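Local coordinates for mannitol dehydrogenase (Pseudomonas fluorescens, PDB 1LJ8), which binds NAD and probably catalyses the interconversion of D-mannitol and D-fructose, at residues 408-413 with 446-451; 84-89 with 246-251; 266-269 with 273-276; 320-325 with 361-366; 206-209 with 214-217. One frame throughout, in Å; residues are numbered along the deposited sequence.

Contact 1: residues 408-413 with 446-451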
# COMPACT_ATOMS: atom_id res chain seq x y z
N ALA A 408 -14.35 9.77 13.46
CA ALA A 408 -14.41 11.04 14.16
C ALA A 408 -12.97 11.62 14.28
O ALA A 408 -12.74 12.85 14.13
CB ALA A 408 -15.03 10.82 15.57
N ALA A 409 -12.01 10.73 14.58
CA ALA A 409 -10.60 11.16 14.74
C ALA A 409 -10.12 11.75 13.42
O ALA A 409 -9.44 12.78 13.38
CB ALA A 409 -9.71 9.96 15.15
N TRP A 410 -10.43 11.06 12.32
CA TRP A 410 -10.02 11.57 10.99
C TRP A 410 -10.66 12.95 10.75
O TRP A 410 -9.99 13.88 10.25
CB TRP A 410 -10.48 10.61 9.87
CG TRP A 410 -10.01 11.02 8.50
CD1 TRP A 410 -8.70 11.23 8.13
CD2 TRP A 410 -10.80 11.20 7.31
NE1 TRP A 410 -8.63 11.50 6.77
CE2 TRP A 410 -9.90 11.50 6.24
CE3 TRP A 410 -12.16 11.13 7.03
CZ2 TRP A 410 -10.33 11.73 4.92
CZ3 TRP A 410 -12.61 11.36 5.71
CH2 TRP A 410 -11.68 11.66 4.67
N ALA A 411 -11.95 13.09 11.11
CA ALA A 411 -12.65 14.35 10.89
C ALA A 411 -11.96 15.50 11.61
O ALA A 411 -11.75 16.59 11.03
CB ALA A 411 -14.15 14.26 11.33
N LEU A 412 -11.60 15.27 12.86
CA LEU A 412 -10.97 16.34 13.66
C LEU A 412 -9.55 16.56 13.15
O LEU A 412 -9.11 17.70 13.03
CB LEU A 412 -10.95 15.98 15.14
CG LEU A 412 -10.42 17.10 16.08
CD1 LEU A 412 -11.22 18.39 15.91
CD2 LEU A 412 -10.50 16.67 17.51
N TYR A 413 -8.88 15.48 12.80
CA TYR A 413 -7.51 15.53 12.27
C TYR A 413 -7.46 16.40 10.99
O TYR A 413 -6.47 17.12 10.76
CB TYR A 413 -7.07 14.10 11.97
CG TYR A 413 -6.01 13.99 10.90
CD1 TYR A 413 -4.65 13.99 11.24
CD2 TYR A 413 -6.37 13.84 9.56
CE1 TYR A 413 -3.68 13.83 10.27
CE2 TYR A 413 -5.37 13.67 8.55
CZ TYR A 413 -4.05 13.66 8.93
OH TYR A 413 -3.05 13.49 7.97
N GLN A 446 -23.29 15.66 8.42
CA GLN A 446 -24.08 15.69 7.20
C GLN A 446 -23.23 15.72 5.92
O GLN A 446 -23.62 15.16 4.89
CB GLN A 446 -25.01 16.91 7.20
CG GLN A 446 -25.88 17.05 5.97
CD GLN A 446 -26.99 16.01 5.89
OE1 GLN A 446 -27.89 16.12 5.04
NE2 GLN A 446 -26.94 14.99 6.77
N ARG A 447 -22.08 16.38 5.99
CA ARG A 447 -21.23 16.50 4.81
C ARG A 447 -20.20 15.39 4.65
O ARG A 447 -20.08 14.79 3.59
CB ARG A 447 -20.48 17.83 4.81
CG ARG A 447 -21.37 19.09 4.69
CD ARG A 447 -20.49 20.32 4.96
NE ARG A 447 -21.13 21.59 4.64
CZ ARG A 447 -20.57 22.78 4.87
NH1 ARG A 447 -19.35 22.86 5.43
NH2 ARG A 447 -21.22 23.89 4.52
N LEU A 448 -19.42 15.16 5.71
CA LEU A 448 -18.36 14.17 5.64
C LEU A 448 -18.87 12.75 5.45
O LEU A 448 -18.37 12.03 4.60
CB LEU A 448 -17.47 14.24 6.87
CG LEU A 448 -16.29 13.25 6.83
CD1 LEU A 448 -15.34 13.65 5.71
CD2 LEU A 448 -15.53 13.29 8.13
N LEU A 449 -19.91 12.37 6.18
CA LEU A 449 -20.41 11.01 6.07
C LEU A 449 -21.19 10.72 4.79
O LEU A 449 -21.46 9.55 4.50
CB LEU A 449 -21.25 10.64 7.31
CG LEU A 449 -20.55 10.75 8.67
CD1 LEU A 449 -21.51 10.28 9.80
CD2 LEU A 449 -19.25 9.91 8.67
N ALA A 450 -21.55 11.77 4.05
CA ALA A 450 -22.29 11.65 2.80
C ALA A 450 -21.41 11.43 1.53
O ALA A 450 -21.93 11.37 0.41
CB ALA A 450 -23.18 12.91 2.61
N VAL A 451 -20.10 11.31 1.68
CA VAL A 451 -19.24 11.07 0.51
C VAL A 451 -19.26 9.56 0.23
O VAL A 451 -18.54 8.77 0.86
CB VAL A 451 -17.81 11.56 0.72
CG1 VAL A 451 -17.03 11.39 -0.59
CG2 VAL A 451 -17.83 13.07 1.18
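L448 reaches from helix 444-448 to W410 and A411 of helix 401-413, a helix-to-helix packing contact in the largely helical C-terminal domain. The residues that carry it are buried, and every contact between the two segments is apolar; no hydrogen bond links them. The nearest backbones are those of A411 and L448, whose CA atoms lie 7.8 Å apart, so the helices are spaced by side chains and not by backbone contact.

The leucine divides its two methyls between two neighbours. Its CG is anti to the backbone N (chi1 -178°), which carries the branch across toward the other helix. There CD2 meets the methyl of A411, at 3.6 Å from CB. The second methyl, CD1, goes to the indole, where it approaches the six-membered ring at CZ3. The W410 and L448 side chains cross obliquely. W410 also has CG anti to its backbone N (chi1 -175°), which brings the benzo side of the indole to the leucine.

Aromatic neighbours and two further helices complete the surroundings. The W410 ring also meets the rings of Y308 and F382 and touches C434 of helix 431-437, while L448 packs on L437 of that same helix. A411 has Y473 of helix 463-488 as another neighbour. A type I turn spans L448 to V451, which is the N-cap of the next helix. CE3 of W410 comes within 4.2 Å of CD2 of L448, but the pair is closest at W410 CZ3 and L448 CD1, 3.6 Å apart.

Contact 2: residues 84-89 with 246-251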
# COMPACT_ATOMS: atom_id res chain seq x y z
N THR A 84 20.03 0.47 -1.09
CA THR A 84 20.25 -0.29 0.13
C THR A 84 18.91 -0.62 0.80
O THR A 84 18.04 0.26 0.96
CB THR A 84 21.06 0.55 1.18
OG1 THR A 84 22.22 1.15 0.54
CG2 THR A 84 21.55 -0.33 2.32
N LEU A 85 18.79 -1.88 1.20
CA LEU A 85 17.64 -2.33 1.98
C LEU A 85 18.20 -2.31 3.42
O LEU A 85 19.15 -3.04 3.73
CB LEU A 85 17.22 -3.72 1.56
CG LEU A 85 15.97 -4.14 2.36
CD1 LEU A 85 14.94 -4.78 1.46
CD2 LEU A 85 16.40 -5.08 3.43
N TYR A 86 17.61 -1.50 4.28
CA TYR A 86 18.11 -1.32 5.65
C TYR A 86 17.02 -1.78 6.61
O TYR A 86 16.05 -1.04 6.86
CB TYR A 86 18.43 0.17 5.81
CG TYR A 86 19.07 0.63 7.12
CD1 TYR A 86 19.72 -0.27 7.96
CD2 TYR A 86 19.05 1.98 7.48
CE1 TYR A 86 20.38 0.19 9.17
CE2 TYR A 86 19.70 2.43 8.66
CZ TYR A 86 20.35 1.53 9.48
OH TYR A 86 21.02 1.98 10.61
N GLU A 87 17.19 -2.99 7.15
CA GLU A 87 16.20 -3.55 8.07
C GLU A 87 16.39 -2.97 9.46
O GLU A 87 17.51 -2.85 9.93
CB GLU A 87 16.33 -5.10 8.13
CG GLU A 87 15.98 -5.82 6.80
CD GLU A 87 16.16 -7.32 6.89
OE1 GLU A 87 16.87 -7.77 7.84
OE2 GLU A 87 15.63 -8.05 6.00
N LEU A 88 15.30 -2.56 10.10
CA LEU A 88 15.39 -1.96 11.44
C LEU A 88 14.43 -2.70 12.38
O LEU A 88 13.26 -2.84 12.07
CB LEU A 88 15.02 -0.49 11.36
CG LEU A 88 15.90 0.40 10.47
CD1 LEU A 88 15.16 1.73 10.16
CD2 LEU A 88 17.21 0.65 11.18
N GLY A 89 14.95 -3.20 13.50
CA GLY A 89 14.11 -3.92 14.45
C GLY A 89 14.76 -3.95 15.85
O GLY A 89 15.95 -3.67 15.96
N ASP A 246 25.52 6.96 9.19
CA ASP A 246 26.10 6.98 10.53
C ASP A 246 26.54 5.58 10.96
O ASP A 246 27.67 5.37 11.42
CB ASP A 246 25.11 7.59 11.58
CG ASP A 246 24.82 9.09 11.33
OD1 ASP A 246 25.64 9.72 10.61
OD2 ASP A 246 23.78 9.66 11.84
N GLU A 247 25.67 4.59 10.75
CA GLU A 247 25.95 3.21 11.19
C GLU A 247 26.68 2.29 10.26
O GLU A 247 27.35 1.37 10.73
CB GLU A 247 24.66 2.49 11.52
CG GLU A 247 23.67 3.29 12.23
CD GLU A 247 23.48 2.78 13.60
OE1 GLU A 247 24.12 3.33 14.54
OE2 GLU A 247 22.71 1.80 13.73
N HIS A 248 26.56 2.48 8.95
CA HIS A 248 27.18 1.54 8.02
C HIS A 248 27.99 2.16 6.91
O HIS A 248 28.41 1.47 6.00
CB HIS A 248 26.10 0.60 7.44
CG HIS A 248 25.37 -0.17 8.49
ND1 HIS A 248 25.95 -1.22 9.19
CD2 HIS A 248 24.14 0.01 9.03
CE1 HIS A 248 25.11 -1.64 10.12
NE2 HIS A 248 24.01 -0.91 10.05
N GLY A 249 28.21 3.48 6.99
CA GLY A 249 29.07 4.18 6.04
C GLY A 249 28.61 4.40 4.62
O GLY A 249 29.34 4.96 3.81
N ILE A 250 27.37 3.98 4.32
CA ILE A 250 26.86 4.12 2.96
C ILE A 250 26.16 5.46 2.76
O ILE A 250 25.29 5.86 3.60
CB ILE A 250 25.78 3.03 2.63
CG1 ILE A 250 26.34 1.61 2.88
CG2 ILE A 250 25.32 3.22 1.14
CD1 ILE A 250 25.26 0.47 2.74
N ASP A 251 26.49 6.13 1.66
CA ASP A 251 25.82 7.38 1.34
C ASP A 251 24.87 6.94 0.23
O ASP A 251 25.28 6.73 -0.90
CB ASP A 251 26.82 8.43 0.83
CG ASP A 251 27.83 8.84 1.89
OD1 ASP A 251 27.38 9.24 2.99
OD2 ASP A 251 29.08 8.77 1.64
O HOH W 1 21.81 -0.37 12.42
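Y86 meets both E247 and H248, while T84 meets I250 farther back along the strand. The apolar part is the T84-I250 pair, which reach toward each other tip to tip: CG2 of T84 lies 3.8 Å from CD1 of I250. The T84 hydroxyl has its polar partner elsewhere, in D252.

The aromatic part is oblique. The Y86 and H248 planes stand at 85° with centroids 5.6 Å apart, and CE1 of Y86 comes to the imidazole edge. With CG anti to the backbone N (chi1 -176°), the tyrosine extends its hydroxyl until OH lies 3.4 Å from CG of E247.

The polar part runs through one water. It donates to E247 OE2 at 2.7 Å and also bonds Y86 OH and H248 NE2, while H248 ND1 is held by E14. A phenylalanine in place of Y86 would probably leave this water without one of its three partners and less firmly placed between E247 and H248.

Strand 83-87 pairs with strands 96-107 and 256-258, and helix 238-248 covers Y86 through Q243 and L244; this is sheet-to-helix packing at one side of the Rossmann domain.

Contact 3: residues 266-269 with 273-276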
# COMPACT_ATOMS: atom_id res chain seq x y z
N LEU A 266 0.80 -15.81 -2.41
CA LEU A 266 0.28 -15.55 -3.76
C LEU A 266 -0.56 -16.69 -4.29
O LEU A 266 -0.33 -17.85 -3.97
CB LEU A 266 1.46 -15.45 -4.78
CG LEU A 266 2.05 -14.23 -5.45
CD1 LEU A 266 3.31 -14.59 -6.25
CD2 LEU A 266 1.00 -13.58 -6.32
N GLU A 267 -1.50 -16.34 -5.16
CA GLU A 267 -2.25 -17.36 -5.88
C GLU A 267 -1.38 -17.63 -7.13
O GLU A 267 -0.91 -16.69 -7.78
CB GLU A 267 -3.63 -16.84 -6.27
CG GLU A 267 -4.52 -16.73 -5.04
CD GLU A 267 -5.84 -16.09 -5.33
OE1 GLU A 267 -6.05 -15.53 -6.46
OE2 GLU A 267 -6.66 -16.15 -4.39
N ASP A 268 -1.15 -18.89 -7.46
CA ASP A 268 -0.29 -19.21 -8.60
C ASP A 268 -1.04 -19.15 -9.92
O ASP A 268 -1.33 -20.19 -10.55
CB ASP A 268 0.32 -20.60 -8.40
CG ASP A 268 1.60 -20.81 -9.19
OD1 ASP A 268 1.98 -19.96 -10.03
OD2 ASP A 268 2.24 -21.86 -8.98
N LYS A 269 -1.32 -17.92 -10.35
CA LYS A 269 -2.10 -17.67 -11.57
C LYS A 269 -1.31 -16.74 -12.47
O LYS A 269 -1.55 -15.52 -12.48
CB LYS A 269 -3.42 -17.00 -11.19
CG LYS A 269 -4.35 -17.84 -10.34
CD LYS A 269 -5.61 -17.05 -9.92
CE LYS A 269 -6.48 -17.88 -8.99
NZ LYS A 269 -7.63 -17.03 -8.50
N GLY A 273 4.42 -17.28 -17.13
CA GLY A 273 5.55 -17.60 -16.27
C GLY A 273 5.81 -16.66 -15.10
O GLY A 273 5.16 -15.62 -14.98
N ARG A 274 6.74 -17.04 -14.23
CA ARG A 274 7.05 -16.19 -13.09
C ARG A 274 8.33 -16.70 -12.51
O ARG A 274 8.72 -17.85 -12.80
CB ARG A 274 5.94 -16.32 -12.02
CG ARG A 274 5.76 -17.81 -11.51
CD ARG A 274 5.00 -17.85 -10.15
NE ARG A 274 4.65 -19.20 -9.67
CZ ARG A 274 5.49 -20.00 -8.99
NH1 ARG A 274 6.76 -19.61 -8.73
NH2 ARG A 274 5.04 -21.18 -8.53
N PRO A 275 9.00 -15.88 -11.68
CA PRO A 275 10.25 -16.34 -11.03
C PRO A 275 9.85 -17.45 -10.04
O PRO A 275 8.72 -17.46 -9.51
CB PRO A 275 10.73 -15.11 -10.24
CG PRO A 275 10.02 -13.89 -10.94
CD PRO A 275 8.67 -14.48 -11.37
N ALA A 276 10.80 -18.34 -9.74
CA ALA A 276 10.60 -19.42 -8.75
C ALA A 276 10.72 -18.84 -7.32
O ALA A 276 11.56 -19.26 -6.51
CB ALA A 276 11.67 -20.51 -8.98
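R274 and D268 form the salt bridge that joins these two loop segments. At G273, where the second segment begins, the backbone has positive phi (85°), and a side chain there would collide with the carbonyl O of the preceding residue, so these angles call for glycine.

R274 comes next and supplies the cross-contact. Its chain is extended from CG to NE and presents the guanidinium side-on: NE donates to OD1 of D268 at 2.8 Å, and NH2 donates to OD2 of D268 at 2.9 Å. Both bonds are nearly straight. The two carboxylate oxygens lie almost in the guanidinium plane, yet the nitrogens meet the carboxylate from above its own plane, for the two groups are turned 49° against each other. The third nitrogen, NH1, turns away from D268, donating to P275 O at 3.0 Å and forming a salt bridge with E278. The arginine is therefore shared between two acids, and its rotation is fixed from both ends.

P275 follows, buried against W58 and I126. Opposite, D268 is the centre of an inverse gamma turn, with K269 N bonded to E267 O at 2.9 Å. The whole is a surface excursion between strands 263-266 and 283-284, parallel neighbours in a three-stranded mixed sheet, cross-braced by a bidentate Asp-Arg salt bridge.

Contact 4: residues 320-325 with 361-366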
# COMPACT_ATOMS: atom_id res chain seq x y z
N GLU A 320 5.30 5.03 19.18
CA GLU A 320 4.91 5.94 20.27
C GLU A 320 3.50 5.62 20.71
O GLU A 320 3.21 5.65 21.90
CB GLU A 320 4.97 7.38 19.83
CG GLU A 320 6.41 7.81 19.65
CD GLU A 320 6.56 9.18 19.13
OE1 GLU A 320 5.63 9.73 18.51
OE2 GLU A 320 7.67 9.73 19.31
N THR A 321 2.61 5.34 19.76
CA THR A 321 1.25 4.97 20.15
C THR A 321 1.28 3.65 20.90
O THR A 321 0.50 3.44 21.82
CB THR A 321 0.27 4.82 18.95
OG1 THR A 321 0.61 3.64 18.17
CG2 THR A 321 0.27 6.10 18.10
N MSE A 322 2.21 2.75 20.56
CA MSE A 322 2.27 1.48 21.25
C MSE A 322 2.86 1.64 22.64
O MSE A 322 2.75 0.68 23.44
CB MSE A 322 3.07 0.44 20.46
CG MSE A 322 2.43 0.04 19.14
SE MSE A 322 0.68 -0.90 19.38
CE MSE A 322 -0.34 0.54 19.22
N ASN A 323 3.49 2.79 22.92
CA ASN A 323 4.04 3.03 24.27
C ASN A 323 2.97 3.71 25.15
O ASN A 323 3.22 4.03 26.31
CB ASN A 323 5.32 3.89 24.23
CG ASN A 323 6.50 3.14 23.56
OD1 ASN A 323 6.53 1.91 23.56
ND2 ASN A 323 7.45 3.88 23.01
N ASP A 324 1.78 3.92 24.58
CA ASP A 324 0.64 4.50 25.32
C ASP A 324 -0.33 3.35 25.59
O ASP A 324 -1.01 2.84 24.68
CB ASP A 324 -0.04 5.60 24.48
CG ASP A 324 -1.10 6.36 25.27
OD1 ASP A 324 -1.81 5.71 26.06
OD2 ASP A 324 -1.22 7.59 25.11
N PRO A 325 -0.44 2.91 26.86
CA PRO A 325 -1.35 1.80 27.10
C PRO A 325 -2.80 1.99 26.72
O PRO A 325 -3.49 1.00 26.49
CB PRO A 325 -1.18 1.51 28.62
CG PRO A 325 0.16 2.13 28.97
CD PRO A 325 0.21 3.36 28.11
N ARG A 361 4.91 -6.19 16.26
CA ARG A 361 5.50 -5.46 15.10
C ARG A 361 5.26 -3.95 15.17
O ARG A 361 6.17 -3.15 14.85
CB ARG A 361 4.95 -6.06 13.79
CG ARG A 361 5.52 -7.46 13.52
CD ARG A 361 4.72 -8.17 12.41
NE ARG A 361 4.71 -7.34 11.19
CZ ARG A 361 3.80 -7.45 10.21
NH1 ARG A 361 2.83 -8.37 10.29
NH2 ARG A 361 3.86 -6.64 9.15
N PHE A 362 4.09 -3.53 15.61
CA PHE A 362 3.88 -2.09 15.72
C PHE A 362 4.70 -1.48 16.87
O PHE A 362 4.91 -0.28 16.90
CB PHE A 362 2.40 -1.74 16.01
CG PHE A 362 1.46 -1.92 14.85
CD1 PHE A 362 0.12 -1.55 15.00
CD2 PHE A 362 1.86 -2.47 13.65
CE1 PHE A 362 -0.80 -1.73 13.96
CE2 PHE A 362 0.96 -2.68 12.59
CZ PHE A 362 -0.38 -2.30 12.75
N SER A 363 5.11 -2.31 17.83
CA SER A 363 5.90 -1.86 18.99
C SER A 363 7.38 -1.74 18.68
O SER A 363 8.18 -1.26 19.52
CB SER A 363 5.68 -2.81 20.19
OG SER A 363 4.29 -2.85 20.53
N ASN A 364 7.76 -2.16 17.47
CA ASN A 364 9.17 -2.06 17.00
C ASN A 364 9.62 -0.58 17.12
O ASN A 364 9.15 0.32 16.42
CB ASN A 364 9.20 -2.56 15.54
CG ASN A 364 10.57 -2.46 14.88
OD1 ASN A 364 11.49 -1.81 15.38
ND2 ASN A 364 10.69 -3.10 13.72
N GLN A 365 10.54 -0.30 18.03
CA GLN A 365 10.93 1.10 18.21
C GLN A 365 11.97 1.54 17.20
O GLN A 365 12.00 2.71 16.82
CB GLN A 365 11.52 1.33 19.62
CG GLN A 365 10.72 0.65 20.74
CD GLN A 365 9.55 1.48 21.24
OE1 GLN A 365 9.72 2.64 21.61
NE2 GLN A 365 8.35 0.87 21.27
N ALA A 366 12.81 0.62 16.77
CA ALA A 366 13.90 0.99 15.86
C ALA A 366 13.43 1.44 14.48
O ALA A 366 14.07 2.29 13.87
CB ALA A 366 14.82 -0.19 15.71
O HOH W 2 3.44 -2.04 23.29
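N323 and Q365 face each other with their primary amides and trade two hydrogen bonds. ND2 of N323 donates to OE1 of Q365 at 2.9 Å, almost straight (177°), in the carbonyl plane and on a lone pair. The return bond, from Q365 NE2 to N323 OD1, is 3.1 Å long and more bent, the donor tilting from the carbonyl plane. The amides come from opposite directions and are nearly coplanar. A sharp bend at chi2 of Q365 (-85°) folds its amide back over its own segment, where NE2 also donates to S363 O at 2.8 Å. One amide group thus grips three atoms. Were Q365 replaced by a leucine, N323 would probably lose both amide mates, and S363 O would be left without this donor.

N323 and Q365 follow the C-terminal ends of helices 318-322 and 351-362 in the C-terminal domain, so their amides clasp the chain near the ends of both. D324, the N-cap of helix 325-339, follows directly.

Deeper in, selenomethionine M322 is bent at chi2 (-65°) and again at chi3, which folds SE to the edge of the F362 ring, near its plane. Its CG rests 3.4 Å from F362 O and 3.6 Å from F362 CB. M331 and L306 touch both side chains. The side chain of F362 is about 9 Å from the bound NAD. S363 OG has its main partner in V359 O, and sits 3.5 Å from CB of M322; a water donates to this hydroxyl oxygen and to M322 O, at 2.8 Å from the latter.

Contact 5: residues 206-209 with 214-217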
# COMPACT_ATOMS: atom_id res chain seq x y z
N PHE A 206 -12.62 -0.92 -17.82
CA PHE A 206 -11.99 0.09 -18.67
C PHE A 206 -11.92 -0.40 -20.12
O PHE A 206 -12.25 0.34 -21.03
CB PHE A 206 -10.57 0.38 -18.15
CG PHE A 206 -9.86 1.44 -18.94
CD1 PHE A 206 -10.02 2.79 -18.63
CD2 PHE A 206 -9.03 1.08 -19.98
CE1 PHE A 206 -9.35 3.77 -19.36
CE2 PHE A 206 -8.34 2.06 -20.72
CZ PHE A 206 -8.50 3.38 -20.41
N ALA A 207 -11.50 -1.64 -20.33
CA ALA A 207 -11.38 -2.19 -21.66
C ALA A 207 -12.75 -2.19 -22.36
O ALA A 207 -12.82 -1.92 -23.57
CB ALA A 207 -10.81 -3.60 -21.61
N ALA A 208 -13.80 -2.47 -21.59
CA ALA A 208 -15.16 -2.50 -22.13
C ALA A 208 -15.59 -1.15 -22.66
O ALA A 208 -16.42 -1.08 -23.59
CB ALA A 208 -16.15 -2.99 -21.06
N LEU A 209 -15.08 -0.07 -22.07
CA LEU A 209 -15.41 1.27 -22.57
C LEU A 209 -14.70 1.50 -23.93
O LEU A 209 -15.05 2.43 -24.65
CB LEU A 209 -15.01 2.35 -21.56
CG LEU A 209 -15.84 2.28 -20.28
CD1 LEU A 209 -15.18 3.13 -19.21
CD2 LEU A 209 -17.29 2.73 -20.58
N LEU A 214 -11.54 -6.12 -27.19
CA LEU A 214 -10.34 -6.02 -26.35
C LEU A 214 -10.68 -6.57 -24.96
O LEU A 214 -9.91 -7.35 -24.39
CB LEU A 214 -9.86 -4.57 -26.22
CG LEU A 214 -8.65 -4.46 -25.26
CD1 LEU A 214 -7.45 -5.22 -25.81
CD2 LEU A 214 -8.31 -2.99 -25.06
N HIS A 215 -11.87 -6.21 -24.46
CA HIS A 215 -12.37 -6.68 -23.16
C HIS A 215 -12.40 -8.21 -23.14
O HIS A 215 -11.91 -8.88 -22.19
CB HIS A 215 -13.79 -6.14 -22.90
CG HIS A 215 -14.54 -6.88 -21.83
ND1 HIS A 215 -15.11 -8.12 -22.05
CD2 HIS A 215 -14.77 -6.58 -20.53
CE1 HIS A 215 -15.65 -8.55 -20.92
NE2 HIS A 215 -15.45 -7.64 -19.98
N ASP A 216 -12.96 -8.80 -24.20
CA ASP A 216 -13.07 -10.25 -24.23
C ASP A 216 -11.72 -10.94 -24.31
O ASP A 216 -11.50 -11.99 -23.66
CB ASP A 216 -13.94 -10.68 -25.42
CG ASP A 216 -15.41 -10.33 -25.24
OD1 ASP A 216 -15.80 -9.68 -24.23
OD2 ASP A 216 -16.21 -10.70 -26.12
N TRP A 217 -10.81 -10.36 -25.07
CA TRP A 217 -9.51 -10.95 -25.22
C TRP A 217 -8.77 -10.89 -23.87
O TRP A 217 -8.07 -11.84 -23.49
CB TRP A 217 -8.68 -10.22 -26.26
CG TRP A 217 -7.36 -10.89 -26.51
CD1 TRP A 217 -7.08 -11.90 -27.41
CD2 TRP A 217 -6.12 -10.57 -25.88
NE1 TRP A 217 -5.74 -12.21 -27.37
CE2 TRP A 217 -5.13 -11.40 -26.44
CE3 TRP A 217 -5.75 -9.64 -24.90
CZ2 TRP A 217 -3.78 -11.34 -26.04
CZ3 TRP A 217 -4.41 -9.58 -24.51
CH2 TRP A 217 -3.45 -10.42 -25.08
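A207 and A208 lie against H215, with L214 completing the first shell. The methyl of A207 sits 3.8 Å from CA of H215, so its closest partner is a backbone atom of the second helix. The CA atoms of A207 and H215 are only 4.8 Å apart, a separation that the single-carbon side chain of A207 allows. On one flank of this close approach CD2 of L214 lies 4.3 Å from CB of A207; on the other, CD2 of H215 is 3.9 Å from CB of A208, oblique to the imidazole. No hydrogen bond crosses between the segments.

The second shell shows what places these groups. The closeness of the two backbones sets CB of H215 at 3.9 Å from A208 N, and with CG anti to the backbone N (chi1 162°) the imidazole swings so that its CD2 meets the A208 methyl. The ring is then held by D216: ND1 donates to OD1 at 2.8 Å, using the anti lone pair of that oxygen, and the acceptor lies near the ring plane (9° out of it). L214 packs on C170 and T174 of helix 165-178, and L214 N donates a hydrogen bond to N211 OD1.

Helices 195-210 and 212-221 are thus two consecutive helices joined by a short link at N211, edged by exposed A208 and D216 and buried at A207 and L214. Across the pair the chemistry is purely van der Waals, and the polar strength is local to the second helix: the H215-D216 bond fixes the imidazole rotation, and the nearby carboxylate would be expected to favour a protonated ring.

In the fold
From the N terminus, contact 2 opens first, at 84-89, and closes a long loop at 246-251. Within that loop lies contact 5, a short closure between helices 195-210 and 212-221, on the opposite side of the chain's centre from contact 2. Contact 3 follows, bracing a loop of the Rossmann domain. In the C-terminal domain, contact 4 joins 320-325 to 361-366, and contact 1 then ties helix 401-413 to helix 444-448. Apart from that nesting, the closures run in series and none cross. Contacts 2 and 4 touch: L88 O probably accepts a hydrogen bond from N364 ND2, linking the two domains.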